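Local coordinates for protein methionine-R-sulfoxide reductase (PDB 3MMH) that reduces the R-sulfoxide of free methionine back to methionine, using a pocket built into a GAF domain, at residues W49-F54 with V130-S135. Sequence-based numbering, arbitrary orientation.
With SME (methionine sulfoxide), chain C; ACT (acetate ion), chain M.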
loop_
_atom_site.group_PDB
_atom_site.type_symbol
_atom_site.label_atom_id
_atom_site.label_comp_id
_atom_site.label_asym_id
_atom_site.label_seq_id
_atom_site.Cartn_x
_atom_site.Cartn_y
_atom_site.Cartn_z
ATOM N N TRP A 49 -12.870 -5.713 1.665
ATOM C CA TRP A 49 -13.413 -4.690 0.828
ATOM C C TRP A 49 -12.656 -4.653 -0.469
ATOM O O TRP A 49 -11.484 -4.928 -0.557
ATOM C CB TRP A 49 -13.324 -3.319 1.526
ATOM C CG TRP A 49 -14.120 -3.195 2.780
ATOM C CD1 TRP A 49 -15.386 -3.665 2.997
ATOM C CD2 TRP A 49 -13.697 -2.615 3.993
ATOM N NE1 TRP A 49 -15.810 -3.367 4.265
ATOM C CE2 TRP A 49 -14.803 -2.698 4.889
ATOM C CE3 TRP A 49 -12.561 -1.991 4.438
ATOM C CZ2 TRP A 49 -14.745 -2.169 6.186
ATOM C CZ3 TRP A 49 -12.530 -1.474 5.724
ATOM C CH2 TRP A 49 -13.609 -1.559 6.609
ATOM N N PHE A 50 -13.326 -4.196 -1.517
ATOM C CA PHE A 50 -12.742 -4.027 -2.847
ATOM C C PHE A 50 -11.507 -3.102 -2.834
ATOM O O PHE A 50 -10.501 -3.413 -3.515
ATOM C CB PHE A 50 -13.811 -3.411 -3.768
ATOM C CG PHE A 50 -13.382 -3.183 -5.169
ATOM C CD1 PHE A 50 -13.093 -4.245 -6.034
ATOM C CD2 PHE A 50 -13.307 -1.890 -5.653
ATOM C CE1 PHE A 50 -12.659 -4.022 -7.343
ATOM C CE2 PHE A 50 -12.897 -1.664 -6.963
ATOM C CZ PHE A 50 -12.705 -2.732 -7.785
ATOM N N TRP A 51 -11.547 -2.016 -2.102
ATOM C CA TRP A 51 -10.474 -1.096 -2.014
ATOM C C TRP A 51 -10.462 -0.516 -0.651
ATOM O O TRP A 51 -11.507 -0.125 -0.109
ATOM C CB TRP A 51 -10.655 0.016 -3.085
ATOM C CG TRP A 51 -9.455 0.823 -3.464
ATOM C CD1 TRP A 51 -8.665 0.579 -4.566
ATOM C CD2 TRP A 51 -8.862 1.946 -2.779
ATOM N NE1 TRP A 51 -7.681 1.502 -4.603
ATOM C CE2 TRP A 51 -7.763 2.359 -3.535
ATOM C CE3 TRP A 51 -9.195 2.691 -1.643
ATOM C CZ2 TRP A 51 -6.965 3.436 -3.199
ATOM C CZ3 TRP A 51 -8.419 3.740 -1.269
ATOM C CH2 TRP A 51 -7.300 4.114 -2.033
ATOM N N VAL A 52 -9.289 -0.350 -0.050
ATOM C CA VAL A 52 -9.184 0.335 1.229
ATOM C C VAL A 52 -7.797 0.980 1.356
ATOM O O VAL A 52 -6.795 0.307 1.093
ATOM C CB VAL A 52 -9.514 -0.533 2.462
ATOM C CG1 VAL A 52 -8.677 -1.804 2.510
ATOM C CG2 VAL A 52 -9.464 0.253 3.750
ATOM N N GLY A 53 -7.736 2.221 1.765
ATOM C CA GLY A 53 -6.475 2.903 1.843
ATOM C C GLY A 53 -6.586 4.337 2.160
ATOM O O GLY A 53 -7.633 4.786 2.714
ATOM N N PHE A 54 -5.568 5.106 1.857
ATOM C CA PHE A 54 -5.415 6.481 2.321
ATOM C C PHE A 54 -5.061 7.413 1.201
ATOM O O PHE A 54 -4.292 7.040 0.293
ATOM C CB PHE A 54 -4.361 6.556 3.414
ATOM C CG PHE A 54 -4.698 5.717 4.633
ATOM C CD1 PHE A 54 -5.489 6.225 5.628
ATOM C CD2 PHE A 54 -4.329 4.375 4.697
ATOM C CE1 PHE A 54 -5.815 5.406 6.711
ATOM C CE2 PHE A 54 -4.639 3.570 5.782
ATOM C CZ PHE A 54 -5.437 4.121 6.764
ATOM N N VAL A 130 -7.362 11.304 4.450
ATOM C CA VAL A 130 -8.579 10.542 4.604
ATOM C C VAL A 130 -8.271 9.055 4.509
ATOM O O VAL A 130 -7.342 8.638 3.797
ATOM C CB VAL A 130 -9.681 10.919 3.615
ATOM C CG1 VAL A 130 -10.056 12.429 3.660
ATOM C CG2 VAL A 130 -9.306 10.515 2.160
ATOM N N LEU A 131 -9.090 8.272 5.200
ATOM C CA LEU A 131 -9.282 6.841 4.992
ATOM C C LEU A 131 -10.443 6.627 4.040
ATOM O O LEU A 131 -11.513 7.144 4.334
ATOM C CB LEU A 131 -9.486 6.157 6.320
ATOM C CG LEU A 131 -9.535 4.631 6.385
ATOM C CD1 LEU A 131 -9.319 4.128 7.858
ATOM C CD2 LEU A 131 -10.724 4.026 5.764
ATOM N N ASP A 132 -10.213 5.944 2.961
ATOM C CA ASP A 132 -11.268 5.662 2.005
ATOM C C ASP A 132 -11.406 4.146 1.850
ATOM O O ASP A 132 -10.413 3.436 1.697
ATOM C CB ASP A 132 -10.893 6.255 0.621
ATOM C CG ASP A 132 -11.921 5.993 -0.404
ATOM O OD1 ASP A 132 -13.061 6.243 -0.160
ATOM O OD2 ASP A 132 -11.579 5.659 -1.533
ATOM N N ALA A 133 -12.640 3.675 1.848
ATOM C CA ALA A 133 -12.948 2.271 1.619
ATOM C C ALA A 133 -14.101 2.171 0.601
ATOM O O ALA A 133 -15.040 2.967 0.681
ATOM C CB ALA A 133 -13.266 1.491 2.842
ATOM N N ASP A 134 -13.968 1.189 -0.291
ATOM C CA ASP A 134 -14.908 1.036 -1.382
ATOM C C ASP A 134 -15.312 -0.437 -1.504
ATOM O O ASP A 134 -14.542 -1.325 -1.179
ATOM C CB ASP A 134 -14.324 1.607 -2.720
ATOM C CG ASP A 134 -13.863 3.028 -2.596
ATOM O OD1 ASP A 134 -14.666 3.915 -2.914
ATOM O OD2 ASP A 134 -12.685 3.211 -2.162
ATOM N N SER A 135 -16.530 -0.664 -1.955
ATOM C CA SER A 135 -17.089 -2.012 -2.125
ATOM C C SER A 135 -17.764 -2.118 -3.491
ATOM O O SER A 135 -18.350 -1.159 -3.971
ATOM C CB SER A 135 -18.110 -2.268 -1.057
ATOM O OG SER A 135 -18.679 -3.574 -1.224
HETATM N N SME C . -14.328 7.428 -4.940
HETATM C CA SME C . -13.383 8.441 -4.414
HETATM C CB SME C . -12.032 8.449 -5.160
HETATM C CG SME C . -10.986 7.443 -4.650
HETATM S S SME C . -11.262 5.820 -5.236
HETATM O OE SME C . -12.601 5.261 -5.259
HETATM C CE SME C . -9.986 4.974 -4.402
HETATM C C SME C . -14.028 9.799 -4.396
HETATM O O SME C . -13.388 10.731 -3.889
HETATM O OXT SME C . -15.222 9.937 -4.867
HETATM C C ACT M . -16.305 -5.924 -1.721
HETATM O O ACT M . -16.393 -5.570 -2.936
HETATM O OXT ACT M . -16.617 -5.191 -0.739
HETATM C CH3 ACT M . -15.930 -7.368 -1.507
#
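Trp-51, Asp-132 and Asp-134 share one face of an antiparallel strand pair and line the methionine sulfoxide pocket. The substrate methyl CE sits over the centre of the Trp-51 indole, 3.5 Å from CE2, an apolar surface suited to a methyl group. CG is anti to the backbone N (chi1 -161°), and chi2 of 97° turns the ring so that it reaches over Gly-53, whose lack of a side chain leaves room for the CH2 corner. Its benzo edge meets the opposite strand: CZ3 lies 3.6 Å from Asp-132 O, which is in the ring plane. In the conformer given here, Asp-134 lies beside the indole with OD2 3.6 Å from Trp-51 CE3, while Asp-132 OD2 approaches the substrate CE at 3.4 Å.

Behind these side chains, paired backbone bonds fix the register: Asp-134 N to Trp-51 O (2.8 Å) and Asp-132 N to Gly-53 O (2.8 Å), each with its return bond. Phe-50 and Trp-51 stand opposite the single Asp-134, making a classic beta bulge where the strand begins. On the other face, Ala-133 CB lies over the Trp-49 ring, offset toward its rim, 3.9 Å from Trp-49 CE3, and Phe-54 CE1 packs on Leu-131 CB (3.8 Å), beneath helices 32-47 and 143-165.

Glu-116, which hydrogen-bonds the substrate, brings a third carboxylate close to both aspartates. The pocket thus pairs an aromatic face for the methyl with acidic groups near the sulfoxide, as would suit binding of methionine sulfoxide.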